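PDB 4F4E: aromatic-amino-acid aminotransferase from Burkholderia pseudomallei, which probably transfers the amino group of tyrosine and other aromatic amino acids to 2-oxoglutarate, using a pyridoxal 5'-phosphate cofactor, and works as a homodimer. Local coordinates for residues V210-D214 against A215-Q219; V220-V223 against V224-R228. One frame throughout, in Å; residues are numbered along the deposited sequence. Where two conformers were deposited one is given.

Helix 214-227 carries both contacts in series: interaction 1 (210-214 with 215-219) forms its N-terminal cap and first turns, and interaction 2 (220-223 with 224-228) its last turns and C-terminal end. Their centres lie about 14 Å apart, and they meet where Leu212 CD1 packs on Val220 CG2 at 4.1 Å. The helix is the crossover between the parallel strands 197-201 and 230-235, neighbours in the large mixed sheet. Helices 182-189 and 249-256 pack against side chains of both contacts, Phe182 and Phe254 among them. Interaction 1 thus caps the start of the helix, and interaction 2 includes the turn that leads back toward strand 230-235.

Interaction 1 of 2, residues V210-D214 against A215-Q219; sequences VDLND and AQWAQ
Asn213 and Gln216 exchange hydrogen bonds in both directions. Asn213 OD1 accepts from Gln216 N at 2.7 Å, with a weak second bond from Ala215 N; a chi1 of 63° turns CG in over the backbone and brings OD1 to the amides of Ala215 and Gln216, in the helix's first turn. In return Asn213 N donates to Gln216 OE1 at 3.0 Å, nearly straight (169°) and on a lone pair of the oxygen. The two side-chain amides stack with their planes 25° apart. Gln216 OE1 also accepts from a water that bridges it to Asp211 O, so two donors grip it.

Backbone bonds begin the helical pattern, Trp217 N to Asn213 O at 2.9 Å and Ala218 N to Asp214 O at 3.2 Å. A second water accepts from Trp217 NE1 (2.9 Å), in the plane of the indole, and donates to Leu212 O.

The apolar part is a CH-pi contact: Leu212 CD1 sits over the centre of the six-membered ring of Trp217, 3.8 Å from its centroid. Leu253 and Phe254 of helix 249-256 also touch the indole. Asn213 as N-cap, with Gln216 OE1 accepting from Asn213 N in return, makes a capping box, which starts the crossover helix 214-227.

Interaction 2 of 2, residues V220-V223 against V224-R228; sequences VVEV and VKARR
Val223 O accepts from Arg227 N at 2.8 Å, the shortest of four backbone bonds that run from residue i+4 back to residue i. The others, Val224 N to Val220 O, Lys225 N to Val221 O and Ala226 N to Glu222 O, each measure 2.9 Å, and that to Val220 O is almost straight at 175°.

Among the side chains, Arg227 runs alongside Val223, with CG1 of the valine 3.9 Å from CD of the arginine. Arg227 then bends at chi3 (72°), and its NH2 bonds to Tyr192 O. Val220 CG1 meets Val224 CG2 at 4.2 Å, and both residues rest on Phe254. Glu222, bent at chi2, brings OE2 to 3.9 Å from Ala226 CB. Lys225 extends off the helix, and in one of its two conformers NZ bonds to Ala257 O.

At Arg228 phi turns positive (55°), and its N bonds back to Lys225 O at 3.2 Å within a Schellman motif. The last turn is therefore held along its own backbone, while the cationic end of Arg227, and in one conformer that of Lys225, reaches a carbonyl oxygen elsewhere in the chain, tying the C-terminal end of the helix to its surroundings through neutral acceptors.

Interaction 1 of 2, residues V210-D214 against A215-Q219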
ATOM      1  N   VAL A 210      -0.431  18.335  23.016  1.00 12.06           N
ATOM      2  CA  VAL A 210       0.225  18.334  24.323  1.00 12.31           C
ATOM      3  C   VAL A 210       1.330  17.318  24.283  1.00 12.14           C
ATOM      4  O   VAL A 210       1.046  16.146  24.042  1.00 11.27           O
ATOM      5  CB  VAL A 210      -0.786  17.947  25.426  1.00 12.84           C
ATOM      6  CG1 VAL A 210      -0.053  17.503  26.698  1.00 13.74           C
ATOM      7  CG2 VAL A 210      -1.777  19.133  25.661  1.00 12.77           C
ATOM      8  N   ASP A 211       2.559  17.766  24.532  1.00 12.24           N
ATOM      9  CA  ASP A 211       3.760  16.930  24.399  1.00 12.74           C
ATOM     10  C   ASP A 211       4.487  16.760  25.710  1.00 13.89           C
ATOM     11  O   ASP A 211       4.365  17.594  26.631  1.00 14.23           O
ATOM     12  CB  ASP A 211       4.729  17.572  23.436  1.00 13.02           C
ATOM     13  CG  ASP A 211       4.370  17.352  21.990  1.00 12.55           C
ATOM     14  OD1 ASP A 211       3.415  16.608  21.690  1.00 13.38           O
ATOM     15  OD2 ASP A 211       5.015  17.981  21.168  1.00 12.81           O
ATOM     16  N   LEU A 212       5.250  15.666  25.800  1.00 14.35           N
ATOM     17  CA  LEU A 212       6.099  15.411  26.951  1.00 16.47           C
ATOM     18  C   LEU A 212       7.406  16.182  26.791  1.00 18.52           C
ATOM     19  O   LEU A 212       7.845  16.458  25.660  1.00 18.39           O
ATOM     20  CB  LEU A 212       6.401  13.918  27.101  1.00 15.58           C
ATOM     21  CG  LEU A 212       5.278  12.919  27.262  1.00 15.66           C
ATOM     22  CD1 LEU A 212       5.902  11.511  27.242  1.00 15.43           C
ATOM     23  CD2 LEU A 212       4.505  13.140  28.553  1.00 15.44           C
ATOM     24  N   ASN A 213       8.005  16.556  27.922  1.00 24.36           N
ATOM     25  CA  ASN A 213       9.326  17.170  27.903  1.00 27.87           C
ATOM     26  C   ASN A 213      10.384  16.071  28.053  1.00 31.97           C
ATOM     27  O   ASN A 213      10.065  14.950  28.467  1.00 28.25           O
ATOM     28  CB  ASN A 213       9.465  18.249  29.008  1.00 28.89           C
ATOM     29  CG  ASN A 213       9.339  17.679  30.408  1.00 30.18           C
ATOM     30  OD1 ASN A 213       9.898  16.625  30.714  1.00 31.78           O
ATOM     31  ND2 ASN A 213       8.588  18.353  31.257  1.00 29.21           N
ATOM     32  N   ASP A 214      11.632  16.420  27.722  1.00 36.30           N
ATOM     33  CA  ASP A 214      12.756  15.460  27.631  1.00 37.29           C
ATOM     34  C   ASP A 214      12.991  14.668  28.911  1.00 36.02           C
ATOM     35  O   ASP A 214      13.523  13.539  28.870  1.00 33.69           O
ATOM     36  CB  ASP A 214      14.042  16.199  27.247  1.00 40.43           C
ATOM     37  CG  ASP A 214      14.131  16.488  25.771  1.00 45.10           C
ATOM     38  OD1 ASP A 214      13.178  16.136  25.015  1.00 43.89           O
ATOM     39  OD2 ASP A 214      15.180  17.047  25.363  1.00 50.10           O
ATOM     40  N   ALA A 215      12.587  15.265  30.024  1.00 33.83           N
ATOM     41  CA  ALA A 215      12.688  14.659  31.331  1.00 34.21           C
ATOM     42  C   ALA A 215      11.553  13.693  31.641  1.00 32.37           C
ATOM     43  O   ALA A 215      11.745  12.713  32.342  1.00 28.92           O
ATOM     44  CB  ALA A 215      12.755  15.729  32.393  1.00 34.48           C
ATOM     45  N   GLN A 216      10.353  13.992  31.154  1.00 29.31           N
ATOM     46  CA  GLN A 216       9.247  13.058  31.265  1.00 26.30           C
ATOM     47  C   GLN A 216       9.527  11.871  30.339  1.00 23.27           C
ATOM     48  O   GLN A 216       9.213  10.712  30.678  1.00 23.32           O
ATOM     49  CB  GLN A 216       7.926  13.746  30.934  1.00 25.76           C
ATOM     50  CG  GLN A 216       7.513  14.780  31.989  1.00 26.90           C
ATOM     51  CD  GLN A 216       6.352  15.657  31.521  1.00 26.90           C
ATOM     52  OE1 GLN A 216       6.297  16.045  30.362  1.00 25.80           O
ATOM     53  NE2 GLN A 216       5.397  15.930  32.429  1.00 25.47           N
ATOM     54  N   TRP A 217      10.128  12.147  29.185  1.00 21.22           N
ATOM     55  CA  TRP A 217      10.501  11.080  28.263  1.00 19.25           C
ATOM     56  C   TRP A 217      11.483  10.146  28.929  1.00 19.51           C
ATOM     57  O   TRP A 217      11.359   8.923  28.782  1.00 17.35           O
ATOM     58  CB  TRP A 217      11.101  11.622  26.997  1.00 17.84           C
ATOM     59  CG  TRP A 217      10.092  12.004  25.938  1.00 16.59           C
ATOM     60  CD1 TRP A 217       9.861  13.261  25.391  1.00 16.13           C
ATOM     61  CD2 TRP A 217       9.182  11.105  25.267  1.00 15.29           C
ATOM     62  NE1 TRP A 217       8.888  13.212  24.427  1.00 15.62           N
ATOM     63  CE2 TRP A 217       8.438  11.920  24.297  1.00 14.87           C
ATOM     64  CE3 TRP A 217       8.928   9.750  25.354  1.00 14.84           C
ATOM     65  CZ2 TRP A 217       7.487  11.383  23.483  1.00 13.69           C
ATOM     66  CZ3 TRP A 217       7.968   9.211  24.514  1.00 14.59           C
ATOM     67  CH2 TRP A 217       7.248  10.015  23.624  1.00 14.01           C
ATOM     68  N   ALA A 218      12.424  10.681  29.719  1.00 19.96           N
ATOM     69  CA  ALA A 218      13.411   9.794  30.378  1.00 20.78           C
ATOM     70  C   ALA A 218      12.738   8.840  31.362  1.00 21.05           C
ATOM     71  O   ALA A 218      13.143   7.670  31.503  1.00 20.52           O
ATOM     72  CB  ALA A 218      14.516  10.626  31.069  1.00 21.92           C
ATOM     73  N   GLN A 219      11.694   9.315  32.033  1.00 20.77           N
ATOM     74  CA  GLN A 219      10.955   8.462  32.960  1.00 21.19           C
ATOM     75  C   GLN A 219      10.204   7.382  32.194  1.00 19.22           C
ATOM     76  O   GLN A 219      10.139   6.239  32.633  1.00 18.77           O
ATOM     77  CB  GLN A 219       9.977   9.257  33.803  1.00 22.80           C
ATOM     78  CG  GLN A 219      10.717  10.263  34.679  1.00 26.10           C
ATOM     79  CD  GLN A 219       9.800  11.105  35.524  1.00 27.60           C
ATOM     80  OE1 GLN A 219       9.305  10.642  36.547  1.00 32.88           O
ATOM     81  NE2 GLN A 219       9.610  12.351  35.138  1.00 29.58           N
TER
HETATM   82  O   HOH W   1       4.843  18.130  29.263  1.00 19.46           O
HETATM   83  O   HOH W   2       7.703  15.261  22.746  1.00 17.90           O

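Interaction 2 of 2, residues V220-V223 against V224-R228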
ATOM      1  N   VAL A 220       9.627   7.766  31.058  1.00 17.93           N
ATOM      2  CA  VAL A 220       8.927   6.792  30.239  1.00 16.40           C
ATOM      3  C   VAL A 220       9.871   5.677  29.776  1.00 16.05           C
ATOM      4  O   VAL A 220       9.541   4.501  29.898  1.00 14.97           O
ATOM      5  CB  VAL A 220       8.208   7.437  29.039  1.00 15.82           C
ATOM      6  CG1 VAL A 220       7.614   6.357  28.168  1.00 14.50           C
ATOM      7  CG2 VAL A 220       7.106   8.370  29.544  1.00 15.67           C
ATOM      8  N   VAL A 221      11.027   6.064  29.240  1.00 15.79           N
ATOM      9  CA  VAL A 221      12.027   5.099  28.799  1.00 15.79           C
ATOM     10  C   VAL A 221      12.407   4.159  29.964  1.00 16.98           C
ATOM     11  O   VAL A 221      12.465   2.959  29.770  1.00 16.57           O
ATOM     12  CB  VAL A 221      13.297   5.806  28.257  1.00 15.75           C
ATOM     13  CG1 VAL A 221      14.407   4.822  27.946  1.00 15.93           C
ATOM     14  CG2 VAL A 221      12.930   6.621  27.005  1.00 15.00           C
ATOM     15  N   GLU A 222      12.639   4.718  31.159  1.00 18.27           N
ATOM     16  CA  GLU A 222      13.051   3.896  32.314  1.00 20.75           C
ATOM     17  C   GLU A 222      11.983   2.857  32.682  1.00 19.11           C
ATOM     18  O   GLU A 222      12.312   1.682  32.961  1.00 18.77           O
ATOM     19  CB  GLU A 222      13.420   4.754  33.532  1.00 24.40           C
ATOM     20  CG  GLU A 222      13.922   3.942  34.729  1.00 29.47           C
ATOM     21  CD  GLU A 222      12.813   3.472  35.707  1.00 34.96           C
ATOM     22  OE1 GLU A 222      11.762   4.150  35.819  1.00 40.62           O
ATOM     23  OE2 GLU A 222      13.008   2.428  36.394  1.00 40.86           O
ATOM     24  N   VAL A 223      10.710   3.252  32.651  1.00 17.29           N
ATOM     25  CA  VAL A 223       9.618   2.306  32.944  1.00 16.77           C
ATOM     26  C   VAL A 223       9.443   1.252  31.864  1.00 15.93           C
ATOM     27  O   VAL A 223       9.315   0.081  32.174  1.00 15.71           O
ATOM     28  CB  VAL A 223       8.272   3.016  33.236  1.00 16.87           C
ATOM     29  CG1 VAL A 223       7.186   1.997  33.527  1.00 17.35           C
ATOM     30  CG2 VAL A 223       8.448   3.933  34.433  1.00 17.08           C
ATOM     31  N   VAL A 224       9.469   1.666  30.589  1.00 14.94           N
ATOM     32  CA  VAL A 224       9.396   0.708  29.485  1.00 14.40           C
ATOM     33  C   VAL A 224      10.526  -0.314  29.620  1.00 14.56           C
ATOM     34  O   VAL A 224      10.317  -1.501  29.428  1.00 14.51           O
ATOM     35  CB  VAL A 224       9.450   1.427  28.124  1.00 13.77           C
ATOM     36  CG1 VAL A 224       9.753   0.435  26.983  1.00 13.25           C
ATOM     37  CG2 VAL A 224       8.168   2.187  27.852  1.00 13.14           C
ATOM     38  N   LYS A 225      11.724   0.152  29.934  1.00 15.10           N
ATOM     39  CA  LYS A 225      12.855  -0.765  30.094  0.50 15.89           C
ATOM     40  C   LYS A 225      12.632  -1.707  31.276  1.00 16.58           C
ATOM     41  O   LYS A 225      12.710  -2.935  31.117  1.00 16.90           O
ATOM     42  CB  LYS A 225      14.195  -0.023  30.213  0.50 16.31           C
ATOM     43  CG  LYS A 225      15.398  -0.981  30.224  0.50 16.86           C
ATOM     44  CD  LYS A 225      16.614  -0.444  29.461  0.50 16.96           C
ATOM     45  CE  LYS A 225      17.803  -1.416  29.436  0.50 17.40           C
ATOM     46  NZ  LYS A 225      18.040  -2.052  28.118  0.50 17.29           N
ATOM     47  N   ALA A 226      12.350  -1.142  32.452  1.00 17.17           N
ATOM     48  CA  ALA A 226      12.165  -1.927  33.665  1.00 17.55           C
ATOM     49  C   ALA A 226      11.033  -2.966  33.551  1.00 17.44           C
ATOM     50  O   ALA A 226      11.164  -4.106  34.082  1.00 17.71           O
ATOM     51  CB  ALA A 226      11.976  -1.030  34.881  1.00 17.83           C
ATOM     52  N   ARG A 227       9.961  -2.607  32.851  1.00 16.22           N
ATOM     53  CA  ARG A 227       8.811  -3.490  32.737  1.00 16.24           C
ATOM     54  C   ARG A 227       8.764  -4.318  31.459  1.00 16.53           C
ATOM     55  O   ARG A 227       7.860  -5.114  31.256  1.00 16.11           O
ATOM     56  CB  ARG A 227       7.554  -2.695  32.977  1.00 16.20           C
ATOM     57  CG  ARG A 227       7.484  -2.264  34.445  1.00 16.48           C
ATOM     58  CD  ARG A 227       6.195  -1.568  34.752  1.00 15.93           C
ATOM     59  NE  ARG A 227       5.095  -2.516  34.764  1.00 15.91           N
ATOM     60  CZ  ARG A 227       4.865  -3.404  35.731  1.00 15.90           C
ATOM     61  NH1 ARG A 227       5.651  -3.505  36.795  1.00 16.61           N
ATOM     62  NH2 ARG A 227       3.809  -4.188  35.645  1.00 15.92           N
ATOM     63  N   ARG A 228       9.804  -4.194  30.630  1.00 16.65           N
ATOM     64  CA  ARG A 228       9.897  -4.946  29.373  1.00 17.03           C
ATOM     65  C   ARG A 228       8.665  -4.736  28.492  1.00 14.87           C
ATOM     66  O   ARG A 228       8.136  -5.665  27.903  1.00 14.63           O
ATOM     67  CB  ARG A 228      10.188  -6.412  29.643  1.00 19.36           C
ATOM     68  CG  ARG A 228      11.363  -6.570  30.616  1.00 22.69           C
ATOM     69  CD  ARG A 228      11.848  -8.001  30.692  1.00 26.86           C
ATOM     70  NE  ARG A 228      10.908  -8.848  31.440  1.00 30.37           N
ATOM     71  CZ  ARG A 228      10.120  -9.799  30.919  1.00 32.23           C
ATOM     72  NH1 ARG A 228      10.108 -10.077  29.604  1.00 33.88           N
ATOM     73  NH2 ARG A 228       9.313 -10.480  31.739  1.00 34.31           N
TER